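Local coordinates for protein 3-dehydroshikimate dehydratase (Pseudomonas putida, PDB 5HMQ) that catalyses the metal-dependent dehydration of 3-dehydroshikimate to protocatechuate, a common intermediate of quinate and shikimate breakdown, through its N-terminal TIM-barrel domain, at residues 263-268 with 382-387; 269-274 with 284-289; 336-341 with 434-439; 301-306 with 341-346; 57-62 with 93-98. All coordinates share one frame; numbering follows the deposited sequence.

Contact 1: residues 263-268 with 382-387; sequences LLYLEE and TAFRGQ
With CG anti to its carbonyl carbon (chi1 -77°), Phe-384 swings its ring out of the chain toward helix 252-276; CG of Leu-264 takes the same position, whereas Tyr-265 places CG anti to the backbone N. The ring arrives edge-on. Its CE1 lies 3.6 Å from Tyr-265 N, which sits in the ring plane, and 3.9 Å from Leu-264 CB, so the rim of the phenyl rests against the helix backbone and the first carbons of two successive side chains. CZ points on to Glu-268, whose OE1 is 3.8 Å from it, the carboxylate being turned 55° from the ring. That carboxylate finds its charge partner in Arg-380, to which OE2 forms a salt bridge. Beyond the ring, the extended Arg-385 chain crosses Leu-264 at about a right angle, bringing NE 3.8 Å from Leu-264 CD1. No hydrogen bond joins the two segments; van der Waals contact of the ring edge with backbone and side chains carries the contact, and Phe-287 meets the Phe-384 ring edge-to-face. Arg-385, at positive phi (66°), is the C' residue of a Schellman motif closing helix 374-383, and this helix end docks the first VOC module against the last helix of the TIM barrel.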
# COMPACT_ATOMS: atom_id res chain seq x y z
N LEU C 263 6.83 -19.29 -6.60
CA LEU C 263 7.69 -20.25 -7.29
C LEU C 263 7.35 -21.68 -6.88
O LEU C 263 7.38 -22.59 -7.72
CB LEU C 263 9.16 -19.94 -7.02
CG LEU C 263 9.74 -18.77 -7.81
CD1 LEU C 263 11.21 -18.55 -7.48
CD2 LEU C 263 9.56 -19.00 -9.31
N LEU C 264 7.06 -21.90 -5.60
CA LEU C 264 6.63 -23.22 -5.16
C LEU C 264 5.34 -23.63 -5.86
O LEU C 264 5.21 -24.76 -6.33
CB LEU C 264 6.45 -23.22 -3.64
CG LEU C 264 7.70 -22.93 -2.81
CD1 LEU C 264 7.40 -23.01 -1.32
CD2 LEU C 264 8.86 -23.85 -3.19
N TYR C 265 4.38 -22.71 -5.93
CA TYR C 265 3.12 -22.99 -6.62
C TYR C 265 3.34 -23.21 -8.11
O TYR C 265 2.72 -24.09 -8.71
CB TYR C 265 2.14 -21.84 -6.37
CG TYR C 265 0.77 -22.02 -6.99
CD1 TYR C 265 -0.10 -23.02 -6.55
CD2 TYR C 265 0.33 -21.18 -8.00
CE1 TYR C 265 -1.35 -23.18 -7.11
CE2 TYR C 265 -0.92 -21.33 -8.57
CZ TYR C 265 -1.76 -22.33 -8.12
OH TYR C 265 -3.01 -22.48 -8.68
N LEU C 266 4.22 -22.41 -8.72
CA LEU C 266 4.54 -22.59 -10.13
C LEU C 266 5.14 -23.96 -10.40
O LEU C 266 4.81 -24.61 -11.40
CB LEU C 266 5.50 -21.50 -10.59
CG LEU C 266 6.15 -21.71 -11.96
CD1 LEU C 266 5.10 -21.77 -13.06
CD2 LEU C 266 7.18 -20.63 -12.25
N GLU C 267 6.04 -24.42 -9.52
CA GLU C 267 6.67 -25.72 -9.72
C GLU C 267 5.66 -26.85 -9.69
O GLU C 267 5.71 -27.76 -10.53
CB GLU C 267 7.76 -25.94 -8.67
CG GLU C 267 9.01 -25.12 -8.88
CD GLU C 267 10.08 -25.40 -7.84
OE1 GLU C 267 9.94 -26.40 -7.11
OE2 GLU C 267 11.05 -24.62 -7.77
N GLU C 268 4.73 -26.82 -8.73
CA GLU C 268 3.72 -27.87 -8.64
C GLU C 268 2.82 -27.86 -9.87
O GLU C 268 2.56 -28.91 -10.48
CB GLU C 268 2.90 -27.70 -7.37
CG GLU C 268 1.63 -28.53 -7.37
CD GLU C 268 0.72 -28.19 -6.20
OE1 GLU C 268 0.24 -27.04 -6.14
OE2 GLU C 268 0.50 -29.06 -5.35
N THR C 382 0.87 -25.72 5.45
CA THR C 382 2.20 -25.61 6.02
C THR C 382 3.28 -25.70 4.94
O THR C 382 4.28 -24.98 5.00
CB THR C 382 2.41 -26.71 7.07
OG1 THR C 382 1.40 -26.59 8.08
CG2 THR C 382 3.78 -26.58 7.72
N ALA C 383 3.09 -26.57 3.94
CA ALA C 383 4.08 -26.70 2.88
C ALA C 383 4.24 -25.40 2.10
O ALA C 383 5.35 -25.08 1.66
CB ALA C 383 3.69 -27.84 1.93
N PHE C 384 3.16 -24.64 1.92
CA PHE C 384 3.24 -23.33 1.31
C PHE C 384 3.49 -22.23 2.33
O PHE C 384 3.29 -21.05 2.03
CB PHE C 384 1.97 -23.04 0.51
CG PHE C 384 1.91 -23.76 -0.81
CD1 PHE C 384 2.65 -23.31 -1.89
CD2 PHE C 384 1.11 -24.88 -0.97
CE1 PHE C 384 2.61 -23.96 -3.10
CE2 PHE C 384 1.06 -25.53 -2.19
CZ PHE C 384 1.81 -25.08 -3.25
N ARG C 385 3.92 -22.61 3.53
CA ARG C 385 4.44 -21.69 4.54
C ARG C 385 3.37 -20.73 5.05
O ARG C 385 3.65 -19.56 5.34
CB ARG C 385 5.65 -20.92 4.00
CG ARG C 385 6.75 -21.86 3.54
CD ARG C 385 7.76 -21.18 2.66
NE ARG C 385 8.73 -22.15 2.16
CZ ARG C 385 10.03 -22.12 2.44
NH1 ARG C 385 10.52 -21.18 3.23
NH2 ARG C 385 10.84 -23.05 1.94
N GLY C 386 2.14 -21.22 5.18
CA GLY C 386 1.16 -20.51 5.97
C GLY C 386 1.42 -20.76 7.43
O GLY C 386 2.19 -21.64 7.81
N GLN C 387 0.77 -19.96 8.28
CA GLN C 387 0.98 -20.11 9.71
C GLN C 387 -0.13 -20.96 10.30
O GLN C 387 -1.27 -20.49 10.39
CB GLN C 387 1.04 -18.76 10.41
CG GLN C 387 1.27 -18.88 11.91
CD GLN C 387 1.41 -17.54 12.60
OE1 GLN C 387 1.06 -16.50 12.04
NE2 GLN C 387 1.93 -17.56 13.82

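Contact 2: residues 269-274 with 284-289; sequences QTRLRL and GVLFSP
Arg-271 and Leu-286 face each other across a helix-to-loop packing, in which the chain leaving helix 252-276, the last of the TIM barrel, folds back along it on the way to the first VOC module. Both CB atoms point at the opposing segment. CD1 of Leu-286 meets the helix at Arg-271, 3.6 Å from CB and equally close to CA, while the same methyl is 4.2 Å from Leu-274 CD2, one turn further on. Leu-286 also touches Leu-230 of helix 222-231, so its branch is wedged between two helices. The Arg-271 chain begins extended, CG anti to the backbone N, then bends at chi3 (57°), which carries the guanidinium past Leu-286 toward Ser-288. There CB of Ser-288 lies obliquely to the guanidinium, and NH2 approaches Ser-288 CA at 3.7 Å. The charge is met within the helix itself, by a salt bridge from NH1 to Glu-275. Phe-287 turns its CB away from the helix segment, and its ring touches Ala-383. The contact buries NE of Arg-271 without a hydrogen-bonding partner in the model: its nearest oxygen here, Phe-287 O, lies in the guanidinium plane at its edge, 3.8 Å from NE.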
# COMPACT_ATOMS: atom_id res chain seq x y z
N GLN C 269 2.33 -26.68 -10.26
CA GLN C 269 1.48 -26.58 -11.44
C GLN C 269 2.24 -26.95 -12.69
O GLN C 269 1.66 -27.53 -13.62
CB GLN C 269 0.91 -25.17 -11.57
CG GLN C 269 0.01 -24.76 -10.44
CD GLN C 269 -1.15 -25.72 -10.26
OE1 GLN C 269 -1.27 -26.37 -9.22
NE2 GLN C 269 -1.99 -25.82 -11.27
N THR C 270 3.53 -26.65 -12.75
CA THR C 270 4.30 -27.08 -13.90
C THR C 270 4.46 -28.60 -13.90
O THR C 270 4.23 -29.25 -14.92
CB THR C 270 5.66 -26.38 -13.93
OG1 THR C 270 5.46 -24.96 -13.99
CG2 THR C 270 6.46 -26.81 -15.15
N ARG C 271 4.72 -29.18 -12.72
CA ARG C 271 4.86 -30.64 -12.63
C ARG C 271 3.59 -31.33 -13.11
O ARG C 271 3.64 -32.26 -13.92
CB ARG C 271 5.19 -31.07 -11.21
CG ARG C 271 5.20 -32.59 -11.04
CD ARG C 271 5.60 -33.03 -9.64
NE ARG C 271 4.74 -32.46 -8.61
CZ ARG C 271 3.50 -32.88 -8.36
NH1 ARG C 271 2.97 -33.87 -9.06
NH2 ARG C 271 2.79 -32.30 -7.40
N LEU C 272 2.43 -30.85 -12.64
CA LEU C 272 1.17 -31.45 -13.07
C LEU C 272 0.97 -31.31 -14.57
O LEU C 272 0.41 -32.20 -15.22
CB LEU C 272 0.00 -30.80 -12.31
CG LEU C 272 -0.05 -31.05 -10.80
CD1 LEU C 272 -1.02 -30.09 -10.13
CD2 LEU C 272 -0.42 -32.49 -10.51
N ARG C 273 1.42 -30.19 -15.14
CA ARG C 273 1.30 -30.00 -16.58
C ARG C 273 2.12 -31.04 -17.34
O ARG C 273 1.64 -31.60 -18.33
CB ARG C 273 1.72 -28.58 -16.97
CG ARG C 273 1.63 -28.30 -18.45
CD ARG C 273 0.19 -28.12 -18.88
NE ARG C 273 -0.48 -27.07 -18.11
CZ ARG C 273 -0.57 -25.80 -18.50
NH1 ARG C 273 -0.03 -25.42 -19.65
NH2 ARG C 273 -1.20 -24.92 -17.74
N LEU C 274 3.34 -31.32 -16.88
CA LEU C 274 4.14 -32.35 -17.56
C LEU C 274 3.52 -33.73 -17.40
O LEU C 274 3.58 -34.54 -18.33
CB LEU C 274 5.59 -32.38 -17.05
CG LEU C 274 6.66 -31.29 -17.24
CD1 LEU C 274 6.62 -30.70 -18.65
CD2 LEU C 274 6.68 -30.22 -16.17
N GLY C 284 11.97 -35.07 -7.33
CA GLY C 284 12.88 -34.28 -6.52
C GLY C 284 13.27 -32.94 -7.09
O GLY C 284 14.04 -32.21 -6.45
N VAL C 285 12.78 -32.57 -8.28
CA VAL C 285 13.09 -31.28 -8.87
C VAL C 285 12.02 -30.26 -8.50
O VAL C 285 12.30 -29.21 -7.92
CB VAL C 285 13.25 -31.37 -10.39
CG1 VAL C 285 13.47 -29.99 -10.99
CG2 VAL C 285 14.40 -32.29 -10.76
N LEU C 286 10.77 -30.57 -8.84
CA LEU C 286 9.66 -29.64 -8.68
C LEU C 286 8.93 -29.89 -7.37
O LEU C 286 8.63 -31.04 -7.03
CB LEU C 286 8.70 -29.76 -9.86
CG LEU C 286 9.34 -29.47 -11.22
CD1 LEU C 286 8.35 -29.68 -12.35
CD2 LEU C 286 9.92 -28.06 -11.27
N PHE C 287 8.67 -28.81 -6.63
CA PHE C 287 7.90 -28.87 -5.39
C PHE C 287 6.65 -29.71 -5.57
O PHE C 287 5.88 -29.52 -6.52
CB PHE C 287 7.54 -27.44 -4.96
CG PHE C 287 7.07 -27.33 -3.53
CD1 PHE C 287 7.90 -27.69 -2.48
CD2 PHE C 287 5.81 -26.82 -3.24
CE1 PHE C 287 7.48 -27.56 -1.17
CE2 PHE C 287 5.38 -26.70 -1.92
CZ PHE C 287 6.22 -27.07 -0.89
N SER C 288 6.46 -30.67 -4.67
CA SER C 288 5.34 -31.62 -4.74
C SER C 288 4.68 -31.70 -3.37
O SER C 288 4.87 -32.66 -2.62
CB SER C 288 5.81 -33.00 -5.21
OG SER C 288 6.88 -33.49 -4.42
N PRO C 289 3.89 -30.69 -3.01
CA PRO C 289 3.23 -30.69 -1.70
C PRO C 289 2.01 -31.59 -1.72
O PRO C 289 1.60 -32.07 -2.79
CB PRO C 289 2.84 -29.21 -1.52
CG PRO C 289 2.57 -28.75 -2.91
CD PRO C 289 3.53 -29.50 -3.80

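Contact 3: residues 336-341 with 434-439; sequences LRQGDI and ATATGG
The close-packed part of this contact is a single side chain, Gln-338, laid along the linker 434-439. Its CG is anti to the backbone N (chi1 178°) and the chain runs straight on from there, so that first its aliphatic part and then its amide pass the linker. The methyl of Ala-436, pointing toward the strand, lies 3.7 Å from Gln-338 CG and 3.8 Å from Arg-337 O. Further out, OE1 of Gln-338 lies directly against the Gly-438 backbone, 3.2 Å from Gly-438 C and 3.4 Å from Gly-438 CA. Gly-439 N is 3.4 Å from Gln-338 OE1, but the angle is too poor for a hydrogen bond; that NH is bound by Glu-534. The amide is held from outside the segments at both ends, OE1 accepting from Leu-440 N and NE2 donating to Leu-320 O, which fixes its rotation.

Toward solvent the contact thins out. Thr-435 and Thr-437 turn their CB atoms away from the strand, and the Arg-337 side chain leads off, away from the linker. No hydrogen bond crosses between the segments, and only 158 Å² is buried, summed over both sides. The strand ends in a type II' turn from Gln-338 to Ile-341, with Gly-339 at positive phi (61°) and Ile-341 N bonded to Gln-338 O at 2.9 Å. This is a beta hairpin of the first VOC module, brushed at its turn by the connection that leads into strand 440-450 of the second.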
# COMPACT_ATOMS: atom_id res chain seq x y z
N LEU C 336 -26.33 -19.43 15.79
CA LEU C 336 -27.56 -19.31 15.03
C LEU C 336 -27.47 -20.20 13.80
O LEU C 336 -26.40 -20.41 13.24
CB LEU C 336 -27.86 -17.86 14.60
CG LEU C 336 -28.34 -16.89 15.68
CD1 LEU C 336 -27.20 -16.35 16.52
CD2 LEU C 336 -29.22 -15.79 15.10
N ARG C 337 -28.62 -20.74 13.40
CA ARG C 337 -28.65 -21.82 12.44
C ARG C 337 -29.84 -21.65 11.50
O ARG C 337 -30.92 -21.21 11.92
CB ARG C 337 -28.73 -23.16 13.18
CG ARG C 337 -28.32 -24.38 12.40
CD ARG C 337 -28.25 -25.56 13.37
NE ARG C 337 -27.05 -26.36 13.18
CZ ARG C 337 -26.56 -27.20 14.09
NH1 ARG C 337 -27.17 -27.35 15.26
NH2 ARG C 337 -25.45 -27.89 13.83
N GLN C 338 -29.63 -21.98 10.23
CA GLN C 338 -30.71 -22.03 9.25
C GLN C 338 -30.26 -22.88 8.08
O GLN C 338 -29.27 -22.54 7.41
CB GLN C 338 -31.10 -20.63 8.77
CG GLN C 338 -32.19 -20.64 7.70
CD GLN C 338 -32.65 -19.25 7.31
OE1 GLN C 338 -33.58 -19.09 6.52
NE2 GLN C 338 -31.99 -18.23 7.86
N GLY C 339 -30.98 -23.97 7.82
CA GLY C 339 -30.57 -24.88 6.76
C GLY C 339 -29.20 -25.46 7.04
O GLY C 339 -28.96 -26.08 8.09
N ASP C 340 -28.27 -25.26 6.12
CA ASP C 340 -26.90 -25.71 6.29
C ASP C 340 -25.97 -24.55 6.65
O ASP C 340 -24.75 -24.69 6.61
CB ASP C 340 -26.44 -26.40 4.99
CG ASP C 340 -25.07 -27.04 5.10
OD1 ASP C 340 -24.98 -28.14 5.68
OD2 ASP C 340 -24.09 -26.44 4.60
N ILE C 341 -26.54 -23.42 7.07
CA ILE C 341 -25.78 -22.24 7.46
C ILE C 341 -25.66 -22.21 8.98
O ILE C 341 -26.68 -22.24 9.69
CB ILE C 341 -26.44 -20.95 6.95
CG1 ILE C 341 -26.84 -21.11 5.48
CG2 ILE C 341 -25.50 -19.76 7.12
CD1 ILE C 341 -27.97 -20.18 5.05
N ALA C 434 -35.35 -25.18 18.57
CA ALA C 434 -35.09 -24.01 17.74
C ALA C 434 -36.00 -24.01 16.50
O ALA C 434 -37.07 -23.38 16.47
CB ALA C 434 -33.63 -23.99 17.29
N THR C 435 -35.56 -24.78 15.47
CA THR C 435 -35.99 -24.75 14.07
C THR C 435 -35.91 -23.36 13.48
O THR C 435 -36.40 -22.42 14.10
CB THR C 435 -37.41 -25.19 13.84
OG1 THR C 435 -38.22 -24.70 14.85
CG2 THR C 435 -37.44 -26.69 14.10
N ALA C 436 -35.37 -23.19 12.27
CA ALA C 436 -35.38 -21.89 11.62
C ALA C 436 -36.79 -21.55 11.13
O ALA C 436 -37.67 -22.40 11.05
CB ALA C 436 -34.41 -21.87 10.44
N THR C 437 -37.00 -20.26 10.84
CA THR C 437 -38.28 -19.78 10.31
C THR C 437 -38.23 -19.43 8.83
O THR C 437 -39.27 -19.09 8.26
CB THR C 437 -38.74 -18.54 11.09
OG1 THR C 437 -37.77 -17.49 10.93
CG2 THR C 437 -38.86 -18.86 12.57
N GLY C 438 -37.07 -19.52 8.18
CA GLY C 438 -36.96 -19.28 6.76
C GLY C 438 -36.41 -20.46 5.97
O GLY C 438 -36.16 -21.55 6.50
N GLY C 439 -36.23 -20.21 4.67
CA GLY C 439 -35.76 -21.23 3.75
C GLY C 439 -34.45 -20.91 3.06
O GLY C 439 -34.27 -21.24 1.89

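Contact 4: residues 301-306 with 341-346; sequences LEFAVD and INIVLN
Five backbone hydrogen bonds join the segments. Leu-301 receives Val-344 N on its carbonyl O at 2.6 Å, nearly along the C=O axis, and Phe-303 N reaches Val-344 O at 2.9 Å with an almost straight N-H...O angle. The set closes with Val-305 N to Asn-346 O, 3.1 Å, where the donor stands above the carbonyl plane. On the face carrying Glu-302, Val-344 and Asn-346, the first and last of these side chains lie side by side, both with CG anti to the backbone N. Asn-346 ND2 gives a bond of 2.9 Å to the anti lone pair of Glu-302 OE2, bent at the hydrogen (141°), with the two planes 22° apart. The pair of strands runs parallel, at 23°, within the mixed sheet of the first VOC module, strand 363-371 flanking 301-304 and strand 333-338 flanking 341-346. On the other face Ile-343 CG2 lies 3.8 Å from Phe-303 CD1, and Leu-345 CD2 touches Phe-303 CB at 4.1 Å. Helix 307-319 backs these groups through Leu-313 and Leu-317. Second-shell bonds orient the polar pair: Tyr-412 OH holds Glu-302 OE1, and Glu-348 N donates to Asn-346 OD1.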
# COMPACT_ATOMS: atom_id res chain seq x y z
N LEU C 301 -19.55 -19.51 10.09
CA LEU C 301 -18.96 -18.18 10.13
C LEU C 301 -18.86 -17.73 11.58
O LEU C 301 -19.80 -17.94 12.36
CB LEU C 301 -19.79 -17.18 9.32
CG LEU C 301 -20.03 -17.48 7.84
CD1 LEU C 301 -20.89 -16.40 7.21
CD2 LEU C 301 -18.71 -17.61 7.10
N GLU C 302 -17.73 -17.14 11.95
CA GLU C 302 -17.51 -16.62 13.29
C GLU C 302 -17.36 -15.11 13.22
O GLU C 302 -16.45 -14.60 12.56
CB GLU C 302 -16.27 -17.25 13.93
CG GLU C 302 -16.04 -16.80 15.37
CD GLU C 302 -14.78 -17.39 15.99
OE1 GLU C 302 -14.07 -18.16 15.31
OE2 GLU C 302 -14.50 -17.08 17.17
N PHE C 303 -18.26 -14.39 13.88
CA PHE C 303 -18.24 -12.94 13.91
C PHE C 303 -17.72 -12.44 15.26
O PHE C 303 -18.07 -12.99 16.31
CB PHE C 303 -19.64 -12.36 13.66
CG PHE C 303 -20.06 -12.40 12.22
CD1 PHE C 303 -20.72 -13.51 11.70
CD2 PHE C 303 -19.82 -11.32 11.38
CE1 PHE C 303 -21.11 -13.54 10.38
CE2 PHE C 303 -20.21 -11.35 10.06
CZ PHE C 303 -20.86 -12.46 9.55
N ALA C 304 -16.89 -11.41 15.21
CA ALA C 304 -16.36 -10.77 16.40
C ALA C 304 -17.24 -9.57 16.73
O ALA C 304 -17.35 -8.64 15.92
CB ALA C 304 -14.91 -10.34 16.20
N VAL C 305 -17.85 -9.59 17.91
CA VAL C 305 -18.82 -8.58 18.33
C VAL C 305 -18.71 -8.40 19.84
O VAL C 305 -18.10 -9.21 20.54
CB VAL C 305 -20.27 -8.95 17.95
CG1 VAL C 305 -20.49 -8.84 16.45
CG2 VAL C 305 -20.59 -10.36 18.44
N ASP C 306 -19.33 -7.34 20.35
CA ASP C 306 -19.60 -7.21 21.77
C ASP C 306 -21.07 -7.55 22.01
O ASP C 306 -21.80 -7.94 21.09
CB ASP C 306 -19.22 -5.81 22.27
CG ASP C 306 -20.03 -4.69 21.63
OD1 ASP C 306 -20.99 -4.97 20.89
OD2 ASP C 306 -19.68 -3.51 21.86
N ILE C 341 -26.54 -23.42 7.07
CA ILE C 341 -25.78 -22.24 7.46
C ILE C 341 -25.66 -22.21 8.98
O ILE C 341 -26.68 -22.24 9.69
CB ILE C 341 -26.44 -20.95 6.95
CG1 ILE C 341 -26.84 -21.11 5.48
CG2 ILE C 341 -25.50 -19.76 7.12
CD1 ILE C 341 -27.97 -20.18 5.05
N ASN C 342 -24.43 -22.16 9.48
CA ASN C 342 -24.15 -22.00 10.90
C ASN C 342 -23.38 -20.70 11.10
O ASN C 342 -22.39 -20.45 10.41
CB ASN C 342 -23.36 -23.19 11.45
CG ASN C 342 -24.10 -24.50 11.30
OD1 ASN C 342 -25.10 -24.73 11.97
ND2 ASN C 342 -23.61 -25.36 10.41
N ILE C 343 -23.85 -19.86 12.02
CA ILE C 343 -23.23 -18.57 12.30
C ILE C 343 -22.98 -18.47 13.79
O ILE C 343 -23.89 -18.66 14.60
CB ILE C 343 -24.10 -17.40 11.81
CG1 ILE C 343 -24.17 -17.41 10.28
CG2 ILE C 343 -23.52 -16.08 12.29
CD1 ILE C 343 -25.07 -16.35 9.70
N VAL C 344 -21.73 -18.17 14.16
CA VAL C 344 -21.31 -18.09 15.56
C VAL C 344 -21.07 -16.62 15.89
O VAL C 344 -20.25 -15.96 15.25
CB VAL C 344 -20.05 -18.93 15.80
CG1 VAL C 344 -19.60 -18.81 17.25
CG2 VAL C 344 -20.27 -20.39 15.38
N LEU C 345 -21.79 -16.11 16.89
CA LEU C 345 -21.61 -14.74 17.37
C LEU C 345 -20.73 -14.78 18.62
O LEU C 345 -21.16 -15.23 19.68
CB LEU C 345 -22.95 -14.08 17.66
CG LEU C 345 -23.96 -14.00 16.51
CD1 LEU C 345 -25.18 -13.20 16.93
CD2 LEU C 345 -23.31 -13.39 15.27
N ASN C 346 -19.48 -14.33 18.47
CA ASN C 346 -18.47 -14.43 19.52
C ASN C 346 -18.38 -13.07 20.22
O ASN C 346 -17.81 -12.12 19.68
CB ASN C 346 -17.14 -14.86 18.93
CG ASN C 346 -16.06 -15.08 19.97
OD1 ASN C 346 -16.29 -14.89 21.17
ND2 ASN C 346 -14.88 -15.48 19.52

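Contact 5: residues 57-62 with 93-98; sequences IAITLF and LGTDLV
The Phe-62 ring is approached at its edge by Val-98, whose CG2 lies near the ring plane and 4.0 Å from Phe-62 CD2, while Leu-93 reaches it obliquely, CD1 to Phe-62 CD1 at 3.8 Å. Phe-62 has CG anti to the backbone N (chi1 174°), which sends the ring alongside Val-98, the two side chains pointing the same way. Leu-93 instead crosses the phenyl at about a right angle, and Leu-89 and Met-90 of helix 76-93 also touch it.

The helix end and the two strands belong to a right-handed beta-alpha-beta unit of the TIM barrel: strand 58-66, helix 76-93, strand 97-101. The strands pair in parallel, with Phe-62 N donating to Leu-97 O at 2.9 Å, in the carbonyl plane, and a CA-H...O contact of 3.1 Å from Val-98 CA to Phe-62 O. Gly-94, at positive phi (84°), ends the helix and lets the chain turn into Thr-95. There the threonine, with OG1 anti to the backbone N, gives a hydrogen bond of 2.8 Å to Ile-59 O, from above the carbonyl plane, while its CB packs on Ile-59 CG2, the side chains crossing at about a right angle. A water accepts from Ile-59 N and donates weakly to Gly-94 O, linking the start of the strand to the turn, loosely on the Gly-94 side. On the other side of the strands Leu-61 has its CB pointing away, but its CD1 returns to lie 3.6 Å from Leu-97 CG. The Leu-61 side chain comes within about 4 Å of that of Gln-193, a ligand of the catalytic metal.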
# COMPACT_ATOMS: atom_id res chain seq x y z
N ILE C 57 23.11 -16.70 0.24
CA ILE C 57 22.49 -16.65 -1.08
C ILE C 57 23.57 -16.30 -2.10
O ILE C 57 24.51 -15.55 -1.81
CB ILE C 57 21.32 -15.64 -1.14
CG1 ILE C 57 21.80 -14.23 -0.79
CG2 ILE C 57 20.19 -16.07 -0.23
CD1 ILE C 57 20.74 -13.16 -0.96
N ALA C 58 23.42 -16.85 -3.30
CA ALA C 58 24.34 -16.58 -4.39
C ALA C 58 23.83 -15.44 -5.26
O ALA C 58 22.63 -15.16 -5.31
CB ALA C 58 24.54 -17.84 -5.25
N ILE C 59 24.76 -14.75 -5.92
CA ILE C 59 24.42 -13.75 -6.92
C ILE C 59 24.40 -14.48 -8.26
O ILE C 59 25.44 -14.76 -8.85
CB ILE C 59 25.39 -12.57 -6.92
CG1 ILE C 59 25.35 -11.87 -5.56
CG2 ILE C 59 25.04 -11.59 -8.03
CD1 ILE C 59 26.28 -10.68 -5.46
N THR C 60 23.20 -14.79 -8.75
CA THR C 60 23.03 -15.64 -9.92
C THR C 60 23.03 -14.87 -11.24
O THR C 60 23.13 -15.49 -12.30
CB THR C 60 21.74 -16.45 -9.81
OG1 THR C 60 20.62 -15.55 -9.77
CG2 THR C 60 21.74 -17.29 -8.55
N LEU C 61 22.93 -13.54 -11.20
CA LEU C 61 22.86 -12.75 -12.42
C LEU C 61 23.09 -11.28 -12.11
O LEU C 61 22.65 -10.79 -11.07
CB LEU C 61 21.51 -12.94 -13.13
CG LEU C 61 21.23 -12.05 -14.34
CD1 LEU C 61 22.13 -12.43 -15.51
CD2 LEU C 61 19.77 -12.13 -14.74
N PHE C 62 23.78 -10.59 -13.01
CA PHE C 62 23.89 -9.14 -13.00
C PHE C 62 23.17 -8.60 -14.22
O PHE C 62 23.34 -9.12 -15.33
CB PHE C 62 25.36 -8.70 -13.00
CG PHE C 62 25.55 -7.22 -13.12
CD1 PHE C 62 25.36 -6.39 -12.03
CD2 PHE C 62 25.89 -6.64 -14.34
CE1 PHE C 62 25.53 -5.03 -12.13
CE2 PHE C 62 26.06 -5.28 -14.45
CZ PHE C 62 25.88 -4.47 -13.34
N LEU C 93 31.53 -8.61 -7.63
CA LEU C 93 30.31 -9.16 -7.05
C LEU C 93 30.39 -10.66 -6.83
O LEU C 93 29.67 -11.19 -5.98
CB LEU C 93 29.12 -8.83 -7.95
CG LEU C 93 28.68 -7.37 -8.00
CD1 LEU C 93 27.62 -7.18 -9.07
CD2 LEU C 93 28.16 -6.93 -6.65
N GLY C 94 31.24 -11.36 -7.58
CA GLY C 94 31.29 -12.81 -7.48
C GLY C 94 30.26 -13.53 -8.31
O GLY C 94 29.86 -14.64 -7.97
N THR C 95 29.81 -12.92 -9.41
CA THR C 95 28.86 -13.54 -10.32
C THR C 95 29.51 -13.66 -11.69
O THR C 95 30.47 -12.95 -12.01
CB THR C 95 27.56 -12.72 -10.40
OG1 THR C 95 26.56 -13.47 -11.10
CG2 THR C 95 27.79 -11.40 -11.13
N ASP C 96 28.99 -14.58 -12.51
CA ASP C 96 29.61 -14.87 -13.80
C ASP C 96 28.65 -14.71 -14.97
O ASP C 96 29.02 -15.04 -16.10
CB ASP C 96 30.20 -16.28 -13.79
CG ASP C 96 29.16 -17.36 -14.03
OD1 ASP C 96 28.01 -17.21 -13.55
OD2 ASP C 96 29.48 -18.37 -14.70
N LEU C 97 27.44 -14.20 -14.74
CA LEU C 97 26.43 -14.11 -15.80
C LEU C 97 25.84 -12.71 -15.82
O LEU C 97 25.46 -12.17 -14.77
CB LEU C 97 25.32 -15.15 -15.59
CG LEU C 97 24.21 -15.17 -16.64
CD1 LEU C 97 24.76 -15.48 -18.02
CD2 LEU C 97 23.13 -16.18 -16.26
N VAL C 98 25.76 -12.13 -17.02
CA VAL C 98 25.17 -10.81 -17.22
C VAL C 98 24.09 -10.93 -18.28
O VAL C 98 24.26 -11.63 -19.28
CB VAL C 98 26.23 -9.76 -17.62
CG1 VAL C 98 27.03 -10.23 -18.82
CG2 VAL C 98 25.58 -8.40 -17.88
O HOH W 1 27.26 -16.00 -6.20

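Contacts 4 and 5 are buried strand pairings, each covering more than 450 Å², but in separate domains and about 53 Å apart between centres. Contact 5 lies in the TIM barrel beside its metal site, with few backbone bonds and mostly apolar filling; contact 4 lies in the first VOC module and adds a polar side-chain pair. Contacts 1 and 2 share helix 252-276 and touch through a hydrogen bond from Phe-287 N to Glu-267 OE1; both are partly buried and lack cross-segment hydrogen bonds. Contact 3 is the surface member, yet shares Ile-341 with contact 4, and strands 333-338 and 341-346 are sheet neighbours.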